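Local coordinates for twitching motility protein PilT (Aquifex aeolicus, PDB 2EYU) that probably hydrolyses ATP as the motor that retracts type IV pili, and so drives twitching motility, at residues A[10-14]-A[179-183]; A[28-34]-A[127-133]; A[35-41]-A[166-170]; A[56-62]-A[74-80]. The protein carries 1 engineered substitution. One frame throughout, in Å; residues are numbered along the deposited sequence.

Contact 1. Residues A[10-14]-A[179-183]. Engineered in segment 179-183: Gly183 (natural residue Glu).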
loop_
_atom_site.group_PDB
_atom_site.type_symbol
_atom_site.label_atom_id
_atom_site.label_comp_id
_atom_site.label_asym_id
_atom_site.label_seq_id
_atom_site.Cartn_x
_atom_site.Cartn_y
_atom_site.Cartn_z
ATOM N N LYS A 10 -2.209 13.391 10.584
ATOM C CA LYS A 10 -2.818 14.340 9.670
ATOM C C LYS A 10 -3.264 13.667 8.374
ATOM O O LYS A 10 -3.856 14.340 7.531
ATOM C CB LYS A 10 -1.841 15.455 9.297
ATOM C CG LYS A 10 -0.935 15.950 10.403
ATOM C CD LYS A 10 -1.740 16.519 11.560
ATOM C CE LYS A 10 -1.843 15.513 12.696
ATOM N NZ LYS A 10 -3.186 15.517 13.344
ATOM N N LEU A 11 -2.971 12.383 8.205
ATOM C CA LEU A 11 -3.207 11.700 6.934
ATOM C C LEU A 11 -4.674 11.426 6.677
ATOM O O LEU A 11 -5.171 11.401 5.549
ATOM C CB LEU A 11 -2.399 10.396 6.917
ATOM C CG LEU A 11 -1.404 10.193 5.776
ATOM C CD1 LEU A 11 -0.561 11.433 5.519
ATOM C CD2 LEU A 11 -0.495 9.006 6.063
ATOM N N GLY A 12 -5.482 11.194 7.722
ATOM C CA GLY A 12 -6.880 10.892 7.416
ATOM C C GLY A 12 -7.053 9.387 7.230
ATOM O O GLY A 12 -8.091 8.927 6.767
ATOM N N LEU A 13 -6.013 8.649 7.595
ATOM C CA LEU A 13 -6.003 7.198 7.586
ATOM C C LEU A 13 -6.131 6.709 9.026
ATOM O O LEU A 13 -5.672 7.390 9.946
ATOM C CB LEU A 13 -4.719 6.660 6.951
ATOM C CG LEU A 13 -4.557 6.962 5.456
ATOM C CD1 LEU A 13 -3.085 6.980 5.085
ATOM C CD2 LEU A 13 -5.345 5.953 4.627
ATOM N N PRO A 14 -6.744 5.567 9.254
ATOM C CA PRO A 14 -6.940 5.097 10.631
ATOM C C PRO A 14 -5.731 4.327 11.160
ATOM O O PRO A 14 -4.951 3.748 10.406
ATOM C CB PRO A 14 -8.162 4.197 10.507
ATOM C CG PRO A 14 -8.558 4.205 9.071
ATOM C CD PRO A 14 -7.342 4.634 8.288
ATOM N N VAL A 179 -9.177 15.862 0.783
ATOM C CA VAL A 179 -9.338 14.766 1.740
ATOM C C VAL A 179 -8.846 13.466 1.106
ATOM O O VAL A 179 -9.038 13.273 -0.095
ATOM C CB VAL A 179 -10.785 14.576 2.196
ATOM C CG1 VAL A 179 -11.634 14.152 1.006
ATOM C CG2 VAL A 179 -10.832 13.548 3.318
ATOM N N LEU A 180 -8.238 12.628 1.946
ATOM C CA LEU A 180 -7.811 11.309 1.498
ATOM C C LEU A 180 -8.969 10.326 1.526
ATOM O O LEU A 180 -9.548 10.135 2.607
ATOM C CB LEU A 180 -6.683 10.738 2.377
ATOM C CG LEU A 180 -5.555 10.081 1.580
ATOM C CD1 LEU A 180 -4.346 11.009 1.497
ATOM C CD2 LEU A 180 -5.184 8.742 2.196
ATOM N N ALA A 181 -9.232 9.742 0.375
ATOM C CA ALA A 181 -10.150 8.635 0.150
ATOM C C ALA A 181 -9.277 7.391 -0.079
ATOM O O ALA A 181 -8.327 7.469 -0.864
ATOM C CB ALA A 181 -11.088 8.918 -1.005
ATOM N N TYR A 182 -9.584 6.322 0.640
ATOM C CA TYR A 182 -8.763 5.121 0.641
ATOM C C TYR A 182 -9.621 3.862 0.683
ATOM O O TYR A 182 -10.733 3.913 1.211
ATOM C CB TYR A 182 -7.827 5.077 1.859
ATOM C CG TYR A 182 -8.551 5.169 3.189
ATOM C CD1 TYR A 182 -8.981 4.065 3.904
ATOM C CD2 TYR A 182 -8.808 6.410 3.767
ATOM C CE1 TYR A 182 -9.631 4.209 5.112
ATOM C CE2 TYR A 182 -9.457 6.573 4.969
ATOM C CZ TYR A 182 -9.870 5.451 5.647
ATOM O OH TYR A 182 -10.524 5.571 6.853
ATOM N N GLY A 183 -9.035 2.798 0.157
ATOM C CA GLY A 183 -9.523 1.432 0.308
ATOM C C GLY A 183 -8.512 0.704 1.192
ATOM O O GLY A 183 -7.345 1.092 1.187
#
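Leu13 lays its CD2 methyl over one face of the Tyr182 ring, 3.9 Å from the ring centroid and 28° off the normal, a CH-pi contact. Leu13 CD2 also meets Leu180 CD2 at 3.7 Å, so a single branched side chain fills the space between two residues that both point toward 10-14 from the strand. Ala181, between them, points away and packs on helix 219-228. The phenol is further bordered by proline, with Pro14 CD 3.7 Å from Tyr182 CZ. Residues 10-14 thus form an irregular strip lying on the sheet of the P-loop NTPase domain, against the antiparallel strand 179-185; Leu13 and Leu11 also touch Thr41 of helix 38-52. No hydrogen bond joins the two segments, and apolar residues suit such a seam. Gly12 turns the chain at positive phi (89°), where a CB would be jammed against the preceding carbonyl. Its absence lets the backbone come close: Gly12 O lies 3.3 Å from Tyr182 CE2, and Leu11 O reaches Leu180 CB at 3.6 Å.

Contact 2. Residues A[28-34]-A[127-133]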
loop_
_atom_site.group_PDB
_atom_site.type_symbol
_atom_site.label_atom_id
_atom_site.label_comp_id
_atom_site.label_asym_id
_atom_site.label_seq_id
_atom_site.Cartn_x
_atom_site.Cartn_y
_atom_site.Cartn_z
ATOM N N ILE A 28 4.009 -4.499 2.371
ATOM C CA ILE A 28 2.994 -3.455 2.539
ATOM C C ILE A 28 2.907 -2.680 1.224
ATOM O O ILE A 28 3.970 -2.216 0.806
ATOM C CB ILE A 28 3.331 -2.451 3.637
ATOM C CG1 ILE A 28 3.276 -3.052 5.046
ATOM C CG2 ILE A 28 2.451 -1.210 3.524
ATOM C CD1 ILE A 28 4.023 -2.264 6.098
ATOM N N LEU A 29 1.736 -2.545 0.619
ATOM C CA LEU A 29 1.634 -1.840 -0.650
ATOM C C LEU A 29 0.767 -0.602 -0.548
ATOM O O LEU A 29 -0.289 -0.659 0.087
ATOM C CB LEU A 29 1.009 -2.745 -1.705
ATOM C CG LEU A 29 1.698 -4.095 -1.918
ATOM C CD1 LEU A 29 1.027 -4.868 -3.039
ATOM C CD2 LEU A 29 3.163 -3.890 -2.213
ATOM N N VAL A 30 1.217 0.502 -1.158
ATOM C CA VAL A 30 0.355 1.703 -1.093
ATOM C C VAL A 30 0.127 2.138 -2.530
ATOM O O VAL A 30 1.107 2.342 -3.267
ATOM C CB VAL A 30 0.985 2.800 -0.232
ATOM C CG1 VAL A 30 0.208 4.094 -0.308
ATOM C CG2 VAL A 30 1.027 2.348 1.227
ATOM N N THR A 31 -1.122 2.233 -2.972
ATOM C CA THR A 31 -1.326 2.408 -4.411
ATOM C C THR A 31 -2.306 3.527 -4.744
ATOM O O THR A 31 -2.951 4.101 -3.886
ATOM C CB THR A 31 -1.864 1.118 -5.065
ATOM O OG1 THR A 31 -3.189 0.900 -4.586
ATOM C CG2 THR A 31 -1.026 -0.097 -4.658
ATOM N N GLY A 32 -2.374 3.828 -6.043
ATOM C CA GLY A 32 -3.264 4.837 -6.577
ATOM C C GLY A 32 -2.716 5.519 -7.820
ATOM O O GLY A 32 -1.561 5.400 -8.223
ATOM N N PRO A 33 -3.586 6.282 -8.471
ATOM C CA PRO A 33 -3.213 6.923 -9.738
ATOM C C PRO A 33 -2.149 7.987 -9.590
ATOM O O PRO A 33 -1.455 8.139 -8.579
ATOM C CB PRO A 33 -4.554 7.535 -10.184
ATOM C CG PRO A 33 -5.327 7.722 -8.920
ATOM C CD PRO A 33 -4.966 6.552 -8.039
ATOM N N THR A 34 -1.989 8.775 -10.656
ATOM C CA THR A 34 -0.993 9.841 -10.628
ATOM C C THR A 34 -1.344 10.878 -9.585
ATOM O O THR A 34 -2.512 11.236 -9.431
ATOM C CB THR A 34 -0.903 10.466 -12.039
ATOM O OG1 THR A 34 -0.064 9.597 -12.814
ATOM C CG2 THR A 34 -0.257 11.829 -11.986
ATOM N N PHE A 127 8.027 -2.160 1.823
ATOM C CA PHE A 127 7.057 -1.220 1.281
ATOM C C PHE A 127 7.245 -1.123 -0.232
ATOM O O PHE A 127 8.363 -1.072 -0.759
ATOM C CB PHE A 127 7.228 0.198 1.856
ATOM C CG PHE A 127 6.798 0.356 3.302
ATOM C CD1 PHE A 127 7.603 -0.145 4.316
ATOM C CD2 PHE A 127 5.617 1.000 3.629
ATOM C CE1 PHE A 127 7.215 -0.010 5.638
ATOM C CE2 PHE A 127 5.223 1.128 4.946
ATOM C CZ PHE A 127 6.026 0.620 5.955
ATOM N N GLY A 128 6.136 -1.097 -0.972
ATOM C CA GLY A 128 6.227 -0.796 -2.383
ATOM C C GLY A 128 5.048 0.044 -2.825
ATOM O O GLY A 128 4.062 0.205 -2.109
ATOM N N THR A 129 5.132 0.616 -4.028
ATOM C CA THR A 129 3.998 1.332 -4.570
ATOM C C THR A 129 3.682 0.792 -5.966
ATOM O O THR A 129 4.578 0.348 -6.692
ATOM C CB THR A 129 4.154 2.859 -4.750
ATOM O OG1 THR A 129 5.279 3.099 -5.612
ATOM C CG2 THR A 129 4.415 3.581 -3.446
ATOM N N LEU A 130 2.400 0.863 -6.283
ATOM C CA LEU A 130 1.917 0.584 -7.632
ATOM C C LEU A 130 0.885 1.661 -7.996
ATOM O O LEU A 130 0.372 2.345 -7.096
ATOM C CB LEU A 130 1.252 -0.765 -7.752
ATOM C CG LEU A 130 1.819 -2.042 -7.160
ATOM C CD1 LEU A 130 1.378 -2.243 -5.720
ATOM C CD2 LEU A 130 1.381 -3.235 -8.004
ATOM N N HIS A 131 0.582 1.771 -9.276
ATOM C CA HIS A 131 -0.419 2.725 -9.757
ATOM C C HIS A 131 -1.810 2.150 -9.916
ATOM O O HIS A 131 -2.715 2.755 -10.522
ATOM C CB HIS A 131 0.051 3.291 -11.111
ATOM C CG HIS A 131 0.983 4.454 -10.930
ATOM N ND1 HIS A 131 2.223 4.509 -11.529
ATOM C CD2 HIS A 131 0.860 5.615 -10.250
ATOM C CE1 HIS A 131 2.824 5.640 -11.212
ATOM N NE2 HIS A 131 2.021 6.335 -10.432
ATOM N N THR A 132 -2.048 0.966 -9.364
ATOM C CA THR A 132 -3.387 0.367 -9.405
ATOM C C THR A 132 -4.358 1.121 -8.527
ATOM O O THR A 132 -3.970 1.791 -7.563
ATOM C CB THR A 132 -3.327 -1.102 -8.942
ATOM O OG1 THR A 132 -2.644 -1.129 -7.681
ATOM C CG2 THR A 132 -2.514 -1.953 -9.902
ATOM N N ASN A 133 -5.648 1.021 -8.849
ATOM C CA ASN A 133 -6.622 1.864 -8.160
ATOM C C ASN A 133 -7.311 1.174 -6.998
ATOM O O ASN A 133 -7.903 1.879 -6.180
ATOM C CB ASN A 133 -7.671 2.356 -9.173
ATOM C CG ASN A 133 -7.387 3.800 -9.562
ATOM O OD1 ASN A 133 -8.282 4.555 -9.936
ATOM N ND2 ASN A 133 -6.114 4.173 -9.456
#
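Two parallel strands share their backbone polar groups here. Gly128 N donates to Ile28 O (3.0 Å), and Gly128 O accepts from Val30 N (3.0 Å), so this one glycine serves the neighbouring strand with both its groups. Past the strand, Gly32 N donates to Leu130 O at 3.3 Å. Thr31 OG1 gives a weak bond to Thr132 O (3.2 Å); its stronger partner is Ser167 OG. Thr132 OG1 pairs with Thr138 and Asn133 OD1 with Arg169, so the polar ends of this turn are held from outside. Gly32, at phi 150°, takes a conformation that a CB would obstruct; it is the first glycine of a probable Walker A P-loop. Large apolar residues suit both faces: Ile28 CD1 sits over the Phe127 ring face, 3.9 Å from its centroid, and on the other face Leu29 CD1 meets Leu130 CD1 at 3.8 Å. These are central strands, flanked by 101-104 and 162-171; Val30 and Phe127 pack under helix 38-52, while Leu29 and Leu130 face helix 135-144.

Contact 3. Residues A[35-41]-A[166-170]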
loop_
_atom_site.group_PDB
_atom_site.type_symbol
_atom_site.label_atom_id
_atom_site.label_comp_id
_atom_site.label_asym_id
_atom_site.label_seq_id
_atom_site.Cartn_x
_atom_site.Cartn_y
_atom_site.Cartn_z
ATOM N N GLY A 35 -0.390 11.400 -8.824
ATOM C CA GLY A 35 -0.702 12.373 -7.803
ATOM C C GLY A 35 -1.746 11.948 -6.785
ATOM O O GLY A 35 -2.516 12.819 -6.373
ATOM N N SER A 36 -1.759 10.687 -6.380
ATOM C CA SER A 36 -2.670 10.093 -5.423
ATOM C C SER A 36 -2.262 10.316 -3.977
ATOM O O SER A 36 -3.033 9.968 -3.074
ATOM C CB SER A 36 -2.688 8.554 -5.629
ATOM O OG SER A 36 -1.342 8.110 -5.452
ATOM N N GLY A 37 -1.065 10.854 -3.797
ATOM C CA GLY A 37 -0.500 11.083 -2.474
ATOM C C GLY A 37 0.148 9.851 -1.870
ATOM O O GLY A 37 0.458 9.791 -0.676
ATOM N N LYS A 38 0.388 8.833 -2.684
ATOM C CA LYS A 38 0.880 7.570 -2.115
ATOM C C LYS A 38 2.291 7.656 -1.579
ATOM O O LYS A 38 2.641 7.037 -0.566
ATOM C CB LYS A 38 0.722 6.486 -3.174
ATOM C CG LYS A 38 1.784 6.405 -4.246
ATOM C CD LYS A 38 1.248 5.493 -5.350
ATOM C CE LYS A 38 1.649 6.040 -6.717
ATOM N NZ LYS A 38 3.098 5.717 -6.960
ATOM N N SER A 39 3.166 8.424 -2.205
ATOM C CA SER A 39 4.504 8.615 -1.650
ATOM C C SER A 39 4.427 9.311 -0.296
ATOM O O SER A 39 5.193 8.985 0.611
ATOM C CB SER A 39 5.386 9.412 -2.617
ATOM O OG SER A 39 5.500 10.744 -2.137
ATOM N N THR A 40 3.507 10.243 -0.124
ATOM C CA THR A 40 3.335 10.975 1.123
ATOM C C THR A 40 2.883 10.042 2.244
ATOM O O THR A 40 3.278 10.173 3.411
ATOM C CB THR A 40 2.307 12.111 0.959
ATOM O OG1 THR A 40 2.841 13.113 0.092
ATOM C CG2 THR A 40 2.044 12.770 2.304
ATOM N N THR A 41 2.029 9.065 1.923
ATOM C CA THR A 41 1.625 8.097 2.949
ATOM C C THR A 41 2.817 7.245 3.367
ATOM O O THR A 41 3.181 7.174 4.532
ATOM C CB THR A 41 0.465 7.242 2.422
ATOM O OG1 THR A 41 -0.617 8.171 2.241
ATOM C CG2 THR A 41 -0.039 6.160 3.385
ATOM N N ILE A 166 -3.005 -0.398 0.865
ATOM C CA ILE A 166 -3.768 0.834 0.924
ATOM C C ILE A 166 -3.929 1.412 -0.481
ATOM O O ILE A 166 -2.880 1.652 -1.089
ATOM C CB ILE A 166 -3.017 1.901 1.751
ATOM C CG1 ILE A 166 -2.396 1.387 3.055
ATOM C CG2 ILE A 166 -3.927 3.098 2.014
ATOM C CD1 ILE A 166 -1.951 2.521 3.952
ATOM N N SER A 167 -5.151 1.612 -0.938
ATOM C CA SER A 167 -5.452 2.247 -2.217
ATOM C C SER A 167 -5.872 3.692 -1.947
ATOM O O SER A 167 -6.880 3.882 -1.283
ATOM C CB SER A 167 -6.575 1.507 -2.925
ATOM O OG SER A 167 -6.119 0.721 -4.004
ATOM N N GLN A 168 -5.165 4.728 -2.394
ATOM C CA GLN A 168 -5.525 6.083 -1.981
ATOM C C GLN A 168 -5.983 6.956 -3.144
ATOM O O GLN A 168 -5.545 6.766 -4.263
ATOM C CB GLN A 168 -4.348 6.817 -1.336
ATOM C CG GLN A 168 -4.008 6.476 0.107
ATOM C CD GLN A 168 -2.551 6.843 0.406
ATOM O OE1 GLN A 168 -2.162 7.959 0.046
ATOM N NE2 GLN A 168 -1.797 5.924 0.968
ATOM N N ARG A 169 -6.828 7.922 -2.810
ATOM C CA ARG A 169 -7.143 9.027 -3.700
ATOM C C ARG A 169 -7.325 10.284 -2.842
ATOM O O ARG A 169 -7.832 10.200 -1.721
ATOM C CB ARG A 169 -8.383 8.757 -4.534
ATOM C CG ARG A 169 -8.455 9.587 -5.810
ATOM C CD ARG A 169 -9.684 9.212 -6.626
ATOM N NE ARG A 169 -9.377 8.157 -7.590
ATOM C CZ ARG A 169 -9.763 8.162 -8.860
ATOM N NH1 ARG A 169 -10.481 9.169 -9.339
ATOM N NH2 ARG A 169 -9.428 7.154 -9.651
ATOM N N LEU A 170 -6.884 11.406 -3.390
ATOM C CA LEU A 170 -7.005 12.709 -2.755
ATOM C C LEU A 170 -8.149 13.484 -3.398
ATOM O O LEU A 170 -8.102 13.698 -4.615
ATOM C CB LEU A 170 -5.685 13.475 -2.879
ATOM C CG LEU A 170 -4.521 13.006 -2.007
ATOM C CD1 LEU A 170 -3.193 13.457 -2.602
ATOM C CD2 LEU A 170 -4.660 13.537 -0.596
#
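Gln168 gives up the most surface, 97 Å², by reaching from strand 162-171 to the first turn of helix 38-52. Its aliphatic part spans the gap, and its amide ends beside the helix, near Thr41. A long side chain suits this place, since it can cover the distance from strand to helix. Ser36 buries 61 Å²: its CB lies 3.6 Å from Gln168 O, and its small side chain lets the loop pass close to the strand, Ser36 CA lying 4.9 Å from Arg169 CA. Ser36 OG turns back to the loop, taking a weak bond from Lys38 N (3.3 Å) and making another with Pro33 O. Leu170 covers the end of the loop, its CD1 3.5 Å from Ser36 O and 3.6 Å from Gly37 N. Gly37 has positive phi, and a CB there would clash with that methyl. As the N-cap residue, it accepts Thr41 N at its O (3.1 Å), opening the helix. Gln168 and Leu170 of the adjacent strand 162-171 thus pack against the end of a glycine-rich turn. Strand 26-31, that turn and the helix carrying Lys38 and Ser39 match a Walker A P-loop, which in this ATPase family cradles nucleotide phosphates.

Contact 4. Residues A[56-62]-A[74-80]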
loop_
_atom_site.group_PDB
_atom_site.type_symbol
_atom_site.label_atom_id
_atom_site.label_comp_id
_atom_site.label_asym_id
_atom_site.label_seq_id
_atom_site.Cartn_x
_atom_site.Cartn_y
_atom_site.Cartn_z
ATOM N N HIS A 56 17.756 -0.260 10.628
ATOM C CA HIS A 56 18.431 0.070 9.384
ATOM C C HIS A 56 17.366 0.168 8.284
ATOM O O HIS A 56 16.658 -0.832 8.085
ATOM C CB HIS A 56 19.464 -0.956 8.979
ATOM C CG HIS A 56 20.337 -0.548 7.841
ATOM N ND1 HIS A 56 20.285 0.705 7.257
ATOM C CD2 HIS A 56 21.295 -1.238 7.179
ATOM C CE1 HIS A 56 21.170 0.762 6.281
ATOM N NE2 HIS A 56 21.800 -0.400 6.210
ATOM N N ILE A 57 17.260 1.327 7.632
ATOM C CA ILE A 57 16.168 1.461 6.644
ATOM C C ILE A 57 16.767 1.782 5.282
ATOM O O ILE A 57 17.584 2.685 5.122
ATOM C CB ILE A 57 15.119 2.504 7.052
ATOM C CG1 ILE A 57 14.351 2.261 8.351
ATOM C CG2 ILE A 57 14.032 2.698 5.985
ATOM C CD1 ILE A 57 13.404 3.394 8.723
ATOM N N ILE A 58 16.379 1.022 4.250
ATOM C CA ILE A 58 16.992 1.324 2.956
ATOM C C ILE A 58 15.879 1.691 1.989
ATOM O O ILE A 58 14.848 1.007 1.907
ATOM C CB ILE A 58 17.834 0.153 2.435
ATOM C CG1 ILE A 58 19.028 -0.183 3.346
ATOM C CG2 ILE A 58 18.295 0.375 1.004
ATOM C CD1 ILE A 58 20.117 -0.970 2.656
ATOM N N THR A 59 16.089 2.785 1.260
ATOM C CA THR A 59 15.087 3.277 0.308
ATOM C C THR A 59 15.678 3.319 -1.096
ATOM O O THR A 59 16.866 3.573 -1.272
ATOM C CB THR A 59 14.592 4.683 0.694
ATOM O OG1 THR A 59 15.660 5.382 1.348
ATOM C CG2 THR A 59 13.463 4.634 1.709
ATOM N N ILE A 60 14.852 3.047 -2.086
ATOM C CA ILE A 60 15.127 3.005 -3.503
ATOM C C ILE A 60 14.030 3.789 -4.229
ATOM O O ILE A 60 12.946 3.205 -4.325
ATOM C CB ILE A 60 15.096 1.559 -4.014
ATOM C CG1 ILE A 60 15.998 0.609 -3.212
ATOM C CG2 ILE A 60 15.408 1.478 -5.498
ATOM C CD1 ILE A 60 15.508 -0.822 -3.333
ATOM N N GLU A 61 14.276 5.010 -4.683
ATOM C CA GLU A 61 13.250 5.906 -5.209
ATOM C C GLU A 61 13.697 6.536 -6.521
ATOM O O GLU A 61 14.881 6.823 -6.708
ATOM C CB GLU A 61 12.903 6.994 -4.186
ATOM C CG GLU A 61 12.590 6.491 -2.789
ATOM C CD GLU A 61 12.565 7.533 -1.698
ATOM O OE1 GLU A 61 11.725 8.456 -1.750
ATOM O OE2 GLU A 61 13.371 7.463 -0.738
ATOM N N ASP A 62 12.768 6.728 -7.464
ATOM C CA ASP A 62 13.288 7.165 -8.782
ATOM C C ASP A 62 13.811 8.572 -8.611
ATOM O O ASP A 62 15.031 8.765 -8.730
ATOM C CB ASP A 62 12.250 6.962 -9.876
ATOM C CG ASP A 62 12.793 6.219 -11.077
ATOM O OD1 ASP A 62 12.882 6.822 -12.163
ATOM O OD2 ASP A 62 13.138 5.028 -10.941
ATOM N N ILE A 74 18.472 4.317 11.137
ATOM C CA ILE A 74 19.508 4.568 10.138
ATOM C C ILE A 74 18.962 4.362 8.729
ATOM O O ILE A 74 18.731 3.225 8.311
ATOM C CB ILE A 74 20.741 3.685 10.393
ATOM C CG1 ILE A 74 21.704 3.578 9.212
ATOM C CG2 ILE A 74 20.333 2.305 10.883
ATOM C CD1 ILE A 74 23.045 2.995 9.619
ATOM N N VAL A 75 18.749 5.474 8.027
ATOM C CA VAL A 75 18.089 5.498 6.725
ATOM C C VAL A 75 18.996 5.849 5.562
ATOM O O VAL A 75 19.557 6.923 5.345
ATOM C CB VAL A 75 16.891 6.480 6.772
ATOM C CG1 VAL A 75 17.396 7.911 6.820
ATOM C CG2 VAL A 75 15.942 6.284 5.596
ATOM N N ASN A 76 19.168 4.852 4.696
ATOM C CA ASN A 76 19.871 5.095 3.443
ATOM C C ASN A 76 18.860 5.236 2.312
ATOM O O ASN A 76 18.081 4.312 2.078
ATOM C CB ASN A 76 20.853 3.959 3.170
ATOM C CG ASN A 76 22.020 4.004 4.136
ATOM O OD1 ASN A 76 21.938 4.675 5.167
ATOM N ND2 ASN A 76 23.102 3.305 3.814
ATOM N N GLN A 77 18.865 6.379 1.646
ATOM C CA GLN A 77 17.986 6.704 0.538
ATOM C C GLN A 77 18.736 6.754 -0.790
ATOM O O GLN A 77 19.634 7.558 -1.008
ATOM C CB GLN A 77 17.283 8.046 0.760
ATOM C CG GLN A 77 16.394 8.107 1.994
ATOM C CD GLN A 77 15.548 9.365 1.996
ATOM O OE1 GLN A 77 14.611 9.444 1.192
ATOM N NE2 GLN A 77 15.865 10.335 2.844
ATOM N N ARG A 78 18.355 5.859 -1.695
ATOM C CA ARG A 78 19.105 5.662 -2.923
ATOM C C ARG A 78 18.247 5.997 -4.134
ATOM O O ARG A 78 17.196 5.396 -4.363
ATOM C CB ARG A 78 19.609 4.211 -2.958
ATOM C CG ARG A 78 20.222 3.768 -1.633
ATOM C CD ARG A 78 21.199 2.615 -1.781
ATOM N NE ARG A 78 20.532 1.359 -2.066
ATOM C CZ ARG A 78 20.909 0.125 -1.774
ATOM N NH1 ARG A 78 22.037 -0.148 -1.131
ATOM N NH2 ARG A 78 20.123 -0.884 -2.144
ATOM N N GLU A 79 18.699 6.984 -4.899
ATOM C CA GLU A 79 18.037 7.405 -6.124
ATOM C C GLU A 79 18.524 6.538 -7.279
ATOM O O GLU A 79 19.712 6.544 -7.612
ATOM C CB GLU A 79 18.307 8.877 -6.430
ATOM C CG GLU A 79 17.411 9.515 -7.471
ATOM C CD GLU A 79 17.865 9.329 -8.900
ATOM O OE1 GLU A 79 19.094 9.302 -9.146
ATOM O OE2 GLU A 79 16.999 9.205 -9.799
ATOM N N VAL A 80 17.605 5.803 -7.889
ATOM C CA VAL A 80 17.987 5.045 -9.084
ATOM C C VAL A 80 18.443 6.028 -10.159
ATOM O O VAL A 80 17.662 6.794 -10.722
ATOM C CB VAL A 80 16.849 4.162 -9.613
ATOM C CG1 VAL A 80 16.810 4.160 -11.137
ATOM C CG2 VAL A 80 17.007 2.742 -9.083
#
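Ile74 opens the parallel pair with its carbonyl doubly engaged: Ile74 O accepts from Ile57 N at a very short 2.5 Å and from His56 ND1 at 3.1 Å. An imidazole suits this strand start because its other nitrogen, NE2, can bond Glu97. The CD1 of Ile74 lies over one face of the His56 ring. Val75 turns to the other face of the sheet, where its CG2 meets Ile57 CG2 at 4.1 Å. Asn76 uses both main-chain groups, Asn76 N donating to Ile57 O (2.7 Å) and Asn76 O accepting from Thr59 N (2.6 Å). Gln77 faces the same way as Thr59 and touches Phe68. Arg78 buries 86 Å², more than any other residue here: its N donates to Thr59 O (2.8 Å), its O accepts from Glu61 N (3.0 Å), and its guanidinium lays a flat face on Ile58, with CZ 3.8 Å from Ile58 CG2, so a long side chain can shield the isoleucine. Glu79 OE1 accepts a hydrogen bond from the backbone N of Glu82, just past the strand. Val80 closes the run, its N bonded to Glu61 O (3.1 Å) and its CG2 4.1 Å from Ile60 CG2. Within this chain, strand 74-79 is the outermost on this side; the sheet continues inward from strand 56-61 to parallel 101-104, with Ile58 and Ile60 packed against helix 87-97 and Ile57 against helix 38-52.

Overall arrangement
From the N terminus, residues 10-14 wait longest for their partner: contact 1 closes only at 179-183, and its span encloses the other three contacts. Strand 26-31 then leads through the loop into helix 38-52, so contacts 2 and 3 start back to back; because 127-133 returns before 166-170, their spans cross. They touch directly, with Thr31 bonded to both Ile166 and Gln168. Contact 4, a short connection between adjacent strands, falls within all three larger spans and lies at the far edge of the sheet, its centre about 25 Å from that of contact 1. Contact 3 adjoins contact 1 through strands 162-171 and 179-185. Together they join the sheet's edge, centre and antiparallel side around helix 38-52.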